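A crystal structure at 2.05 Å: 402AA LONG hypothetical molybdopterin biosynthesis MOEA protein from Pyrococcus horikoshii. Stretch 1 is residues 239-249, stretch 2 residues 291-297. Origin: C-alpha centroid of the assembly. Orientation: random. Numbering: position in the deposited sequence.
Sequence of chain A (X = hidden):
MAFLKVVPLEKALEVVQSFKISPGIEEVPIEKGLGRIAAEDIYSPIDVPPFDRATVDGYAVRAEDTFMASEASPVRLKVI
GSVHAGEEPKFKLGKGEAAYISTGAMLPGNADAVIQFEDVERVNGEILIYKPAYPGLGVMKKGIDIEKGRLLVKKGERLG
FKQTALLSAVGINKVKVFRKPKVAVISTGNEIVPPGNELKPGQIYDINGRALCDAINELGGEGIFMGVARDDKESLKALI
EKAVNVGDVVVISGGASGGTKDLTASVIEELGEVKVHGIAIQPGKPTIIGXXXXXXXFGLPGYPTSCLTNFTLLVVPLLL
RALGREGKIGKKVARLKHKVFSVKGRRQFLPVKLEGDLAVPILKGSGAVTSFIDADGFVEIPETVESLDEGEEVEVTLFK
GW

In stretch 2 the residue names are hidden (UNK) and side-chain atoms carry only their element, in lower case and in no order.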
ATOM      1  N   LEU A 239     -10.802  -6.120  30.730  1.00 37.19           N
ATOM      2  CA  LEU A 239     -10.241  -5.373  29.612  1.00 37.28           C
ATOM      3  C   LEU A 239     -10.391  -6.128  28.296  1.00 37.91           C
ATOM      4  O   LEU A 239     -10.682  -5.528  27.264  1.00 38.88           O
ATOM      5  CB  LEU A 239      -8.768  -5.048  29.882  1.00 38.41           C
ATOM      6  CG  LEU A 239      -8.172  -3.876  29.096  1.00 45.02           C
ATOM      7  CD1 LEU A 239      -9.084  -2.660  29.212  1.00 36.29           C
ATOM      8  CD2 LEU A 239      -6.780  -3.555  29.634  1.00 40.18           C
ATOM      9  N   ILE A 240     -10.192  -7.443  28.327  1.00 35.23           N
ATOM     10  CA  ILE A 240     -10.338  -8.246  27.122  1.00 36.47           C
ATOM     11  C   ILE A 240     -11.786  -8.172  26.638  1.00 47.22           C
ATOM     12  O   ILE A 240     -12.046  -8.127  25.435  1.00 33.26           O
ATOM     13  CB  ILE A 240      -9.961  -9.719  27.369  1.00 31.42           C
ATOM     14  CG1 ILE A 240      -8.447  -9.838  27.564  1.00 36.54           C
ATOM     15  CG2 ILE A 240     -10.408 -10.577  26.196  1.00 37.34           C
ATOM     16  CD1 ILE A 240      -7.959 -11.259  27.773  1.00 36.18           C
ATOM     17  N   GLU A 241     -12.726  -8.156  27.578  1.00 41.74           N
ATOM     18  CA  GLU A 241     -14.136  -8.069  27.223  1.00 47.14           C
ATOM     19  C   GLU A 241     -14.434  -6.763  26.494  1.00 43.24           C
ATOM     20  O   GLU A 241     -15.190  -6.750  25.525  1.00 41.80           O
ATOM     21  CB  GLU A 241     -15.010  -8.180  28.473  1.00 43.55           C
ATOM     22  CG  GLU A 241     -15.272  -9.612  28.909  1.00 49.00           C
ATOM     23  CD  GLU A 241     -16.015  -9.683  30.226  1.00 63.43           C
ATOM     24  OE1 GLU A 241     -17.031  -8.970  30.375  1.00 71.72           O
ATOM     25  OE2 GLU A 241     -15.586 -10.455  31.109  1.00 73.50           O
ATOM     26  N   LYS A 242     -13.838  -5.668  26.959  1.00 39.69           N
ATOM     27  CA  LYS A 242     -14.039  -4.370  26.324  1.00 44.70           C
ATOM     28  C   LYS A 242     -13.361  -4.350  24.958  1.00 41.72           C
ATOM     29  O   LYS A 242     -13.902  -3.827  23.989  1.00 42.21           O
ATOM     30  CB  LYS A 242     -13.473  -3.252  27.199  1.00 44.95           C
ATOM     31  CG  LYS A 242     -14.161  -3.117  28.548  1.00 61.11           C
ATOM     32  CD  LYS A 242     -13.637  -1.923  29.335  1.00 64.61           C
ATOM     33  CE  LYS A 242     -14.351  -1.798  30.673  1.00 70.52           C
ATOM     34  NZ  LYS A 242     -13.915  -0.595  31.433  1.00 79.03           N
ATOM     35  N   ALA A 243     -12.171  -4.937  24.890  1.00 41.52           N
ATOM     36  CA  ALA A 243     -11.413  -5.000  23.649  1.00 41.34           C
ATOM     37  C   ALA A 243     -12.203  -5.749  22.580  1.00 41.86           C
ATOM     38  O   ALA A 243     -12.294  -5.304  21.437  1.00 37.63           O
ATOM     39  CB  ALA A 243     -10.074  -5.693  23.895  1.00 34.00           C
ATOM     40  N   VAL A 244     -12.770  -6.889  22.964  1.00 39.30           N
ATOM     41  CA  VAL A 244     -13.551  -7.715  22.051  1.00 40.37           C
ATOM     42  C   VAL A 244     -14.737  -6.955  21.459  1.00 38.36           C
ATOM     43  O   VAL A 244     -15.154  -7.222  20.334  1.00 42.29           O
ATOM     44  CB  VAL A 244     -14.078  -8.986  22.766  1.00 43.95           C
ATOM     45  CG1 VAL A 244     -15.058  -9.728  21.874  1.00 39.19           C
ATOM     46  CG2 VAL A 244     -12.915  -9.896  23.124  1.00 40.61           C
ATOM     47  N   ASN A 245     -15.276  -6.008  22.218  1.00 36.38           N
ATOM     48  CA  ASN A 245     -16.412  -5.226  21.755  1.00 45.77           C
ATOM     49  C   ASN A 245     -16.055  -4.082  20.817  1.00 47.19           C
ATOM     50  O   ASN A 245     -16.855  -3.718  19.958  1.00 49.71           O
ATOM     51  CB  ASN A 245     -17.194  -4.671  22.944  1.00 50.17           C
ATOM     52  CG  ASN A 245     -18.379  -5.541  23.317  1.00 69.60           C
ATOM     53  OD1 ASN A 245     -18.227  -6.722  23.634  1.00 70.46           O
ATOM     54  ND2 ASN A 245     -19.572  -4.960  23.275  1.00 71.96           N
ATOM     55  N   VAL A 246     -14.861  -3.514  20.973  1.00 42.46           N
ATOM     56  CA  VAL A 246     -14.459  -2.394  20.128  1.00 34.91           C
ATOM     57  C   VAL A 246     -13.673  -2.782  18.885  1.00 34.07           C
ATOM     58  O   VAL A 246     -13.663  -2.040  17.906  1.00 40.75           O
ATOM     59  CB  VAL A 246     -13.625  -1.362  20.918  1.00 44.45           C
ATOM     60  CG1 VAL A 246     -14.423  -0.850  22.103  1.00 50.24           C
ATOM     61  CG2 VAL A 246     -12.322  -1.982  21.375  1.00 34.42           C
ATOM     62  N   GLY A 247     -13.021  -3.939  18.907  1.00 31.11           N
ATOM     63  CA  GLY A 247     -12.238  -4.327  17.747  1.00 31.38           C
ATOM     64  C   GLY A 247     -12.698  -5.544  16.969  1.00 33.12           C
ATOM     65  O   GLY A 247     -13.605  -6.262  17.383  1.00 36.96           O
ATOM     66  N   ASP A 248     -12.062  -5.759  15.821  1.00 34.30           N
ATOM     67  CA  ASP A 248     -12.346  -6.900  14.963  1.00 27.52           C
ATOM     68  C   ASP A 248     -11.312  -7.946  15.350  1.00 32.80           C
ATOM     69  O   ASP A 248     -11.470  -9.141  15.097  1.00 27.25           O
ATOM     70  CB  ASP A 248     -12.154  -6.529  13.491  1.00 32.43           C
ATOM     71  CG  ASP A 248     -13.011  -5.352  13.071  1.00 44.63           C
ATOM     72  OD1 ASP A 248     -14.243  -5.408  13.281  1.00 46.48           O
ATOM     73  OD2 ASP A 248     -12.451  -4.375  12.529  1.00 38.90           O
ATOM     74  N   VAL A 249     -10.239  -7.461  15.965  1.00 27.72           N
ATOM     75  CA  VAL A 249      -9.137  -8.301  16.407  1.00 26.06           C
ATOM     76  C   VAL A 249      -8.589  -7.732  17.709  1.00 28.66           C
ATOM     77  O   VAL A 249      -8.581  -6.522  17.903  1.00 28.52           O
ATOM     78  CB  VAL A 249      -8.003  -8.314  15.358  1.00 29.98           C
ATOM     79  CG1 VAL A 249      -6.782  -9.047  15.911  1.00 23.97           C
ATOM     80  CG2 VAL A 249      -8.486  -8.977  14.079  1.00 32.13           C
ATOM     81  N   UNK A 291     -10.065 -17.309  19.833  1.00 39.64           N
ATOM     82  CA  UNK A 291     -11.214 -16.638  19.247  1.00 39.85           C
ATOM     83  C   UNK A 291     -12.270 -16.403  20.315  1.00 38.91           C
ATOM     84  O   UNK A 291     -12.639 -17.318  21.051  1.00 45.66           O
ATOM     85  c   UNK A 291     -13.033 -16.754  17.509  1.00 42.74           C
ATOM     86  c   UNK A 291     -11.838 -17.482  18.107  1.00 44.60           C
ATOM     87  c   UNK A 291     -10.794 -17.762  17.032  1.00 36.56           C
ATOM     88  N   UNK A 292     -12.732 -15.162  20.409  1.00 32.36           N
ATOM     89  CA  UNK A 292     -13.762 -14.781  21.362  1.00 37.13           C
ATOM     90  C   UNK A 292     -14.838 -14.048  20.567  1.00 43.39           C
ATOM     91  O   UNK A 292     -14.554 -13.051  19.898  1.00 39.59           O
ATOM     92  c   UNK A 292     -11.478 -13.669  24.321  1.00 26.64           C
ATOM     93  c   UNK A 292     -14.348 -13.407  23.372  1.00 36.39           C
ATOM     94  c   UNK A 292     -13.217 -13.838  22.449  1.00 32.58           C
ATOM     95  c   UNK A 292     -12.109 -14.538  23.246  1.00 34.42           C
ATOM     96  N   UNK A 293     -16.065 -14.553  20.635  1.00 41.59           N
ATOM     97  CA  UNK A 293     -17.178 -13.960  19.906  1.00 38.51           C
ATOM     98  C   UNK A 293     -16.798 -13.735  18.448  1.00 37.08           C
ATOM     99  O   UNK A 293     -16.972 -12.643  17.911  1.00 43.37           O
ATOM    100  n   UNK A 293     -19.981 -10.463  24.382  1.00 78.69           N
ATOM    101  c   UNK A 293     -17.598 -12.640  20.553  1.00 39.19           C
ATOM    102  c   UNK A 293     -18.721 -11.506  22.493  1.00 61.00           C
ATOM    103  c   UNK A 293     -19.390 -11.719  23.841  1.00 67.10           C
ATOM    104  c   UNK A 293     -18.171 -12.813  21.949  1.00 45.27           C
ATOM    105  N   UNK A 294     -16.259 -14.780  17.826  1.00 41.55           N
ATOM    106  CA  UNK A 294     -15.866 -14.717  16.429  1.00 46.64           C
ATOM    107  C   UNK A 294     -14.682 -13.835  16.082  1.00 42.59           C
ATOM    108  O   UNK A 294     -14.296 -13.752  14.917  1.00 50.48           O
ATOM    109  N   UNK A 295     -14.086 -13.186  17.074  1.00 43.82           N
ATOM    110  CA  UNK A 295     -12.952 -12.306  16.807  1.00 37.52           C
ATOM    111  C   UNK A 295     -11.608 -12.898  17.214  1.00 38.79           C
ATOM    112  O   UNK A 295     -11.450 -13.396  18.326  1.00 41.19           O
ATOM    113  c   UNK A 295     -13.179 -10.970  17.515  1.00 37.43           C
ATOM    114  c   UNK A 295     -14.752  -9.030  17.821  1.00 47.87           C
ATOM    115  c   UNK A 295     -14.501 -10.337  17.117  1.00 40.84           C
ATOM    116  c   UNK A 295     -16.049  -8.415  17.335  1.00 34.33           C
ATOM    117  n   UNK A 295     -16.326  -7.133  18.018  1.00 39.60           N
ATOM    118  N   UNK A 296     -10.623 -12.868  16.300  1.00 34.46           N
ATOM    119  CA  UNK A 296      -9.294 -13.407  16.597  1.00 30.96           C
ATOM    120  C   UNK A 296      -8.658 -12.663  17.772  1.00 37.98           C
ATOM    121  O   UNK A 296      -8.813 -11.448  17.909  1.00 34.12           O
ATOM    122  c   UNK A 296      -8.527 -13.180  15.295  1.00 34.87           C
ATOM    123  c   UNK A 296     -10.717 -12.456  14.889  1.00 34.57           C
ATOM    124  c   UNK A 296      -9.604 -13.256  14.248  1.00 32.75           C
ATOM    125  N   UNK A 297      -7.962 -13.402  18.627  1.00 37.54           N
ATOM    126  CA  UNK A 297      -7.289 -12.820  19.783  1.00 30.73           C
ATOM    127  C   UNK A 297      -5.873 -13.377  19.799  1.00 30.87           C
ATOM    128  O   UNK A 297      -5.669 -14.581  19.642  1.00 32.22           O
ATOM    129  c   UNK A 297      -7.327 -12.476  22.278  1.00 30.68           C
ATOM    130  c   UNK A 297      -9.459 -12.847  21.022  1.00 33.85           C
ATOM    131  c   UNK A 297      -7.990 -13.200  21.102  1.00 38.58           C
TER

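Position 291 has three side-chain carbons and nothing else. One carbon, bonded to CA, carries the other two. This short fork, branched at CB, is valine. Val 291 lies on the incoming strand and is out of reach of stretch 1.

Position 292 has four side-chain carbons. The chain forks at the first, and one arm is two carbons long. Its CA-to-CB bond points toward the helix of stretch 1. The end carbon of the longer arm lies 3.8 Å from CG2 of Ile 240, and the one-carbon arm lies 3.8 Å from CG2 of Val 244. Ile 240 and Val 244 are four residues apart, about one helical turn, so both can meet the same side chain. This is isoleucine. Ile 292 is buried, as suits an all-carbon side chain.

Position 293 has four carbons in a row ending in nitrogen. The first carbon, CB, is 4.1 Å from CG1 of Val 244. The nitrogen is 4.2 Å from OD1 of Asn 245, too far to count as a hydrogen bond. An unbranched chain of this length with a terminal nitrogen is lysine. Lys 293 is extended beyond chi1, which is m. The residue is exposed.

Position 294 has no side-chain atoms and makes no contact with stretch 1. It is glycine. Gly 294 has phi 69° and psi 0°. Positive phi by itself favours glycine.

Position 295 again has four carbons in a row ending in nitrogen. The nitrogen lies 2.6 Å from O of Val 244 and 2.9 Å from O of Gly 247. The last carbon before it but one passes 4.1 Å from CG1 of Val 244. This is a second lysine, and its NZ donates to both carbonyls. Lys 295 closes a type I' turn that starts at Ile 292. Lys 295 N donates to Ile 292 O at 2.9 Å, and Ile 292 N donates to Lys 295 O at 3.0 Å. The side chain is m at chi1 and t from chi2 to chi4, so it reaches out nearly straight.

Position 296 has three side-chain carbons that close a ring onto the backbone nitrogen. The ring carbon bonded to N lies 3.4 Å from O of Asp 248 and 4.2 Å from CG2 of Val 249. This is proline. Pro 296 O receives a CA-H...O contact from CA of Val 249, at 3.5 Å.

Position 297 has three carbons, one carrying two, as at 291. The side chain comes no nearer than 5.0 Å to stretch 1. It is valine. Val 297 is buried.

The contact joins a helix end to a hairpin and buries 463 Å² in all. Ile 292 packs on Ile 240 and Val 244. Lys 295 takes the helix end: Gly 247 is the first residue to leave helical phi/psi, and the ammonium group binds its carbonyl and that of Val 244. Beyond this point, Pro 296 runs beside Val 249, with their CA atoms 5.1 Å apart.

Stretch 2 (291-297) VIKGKPV
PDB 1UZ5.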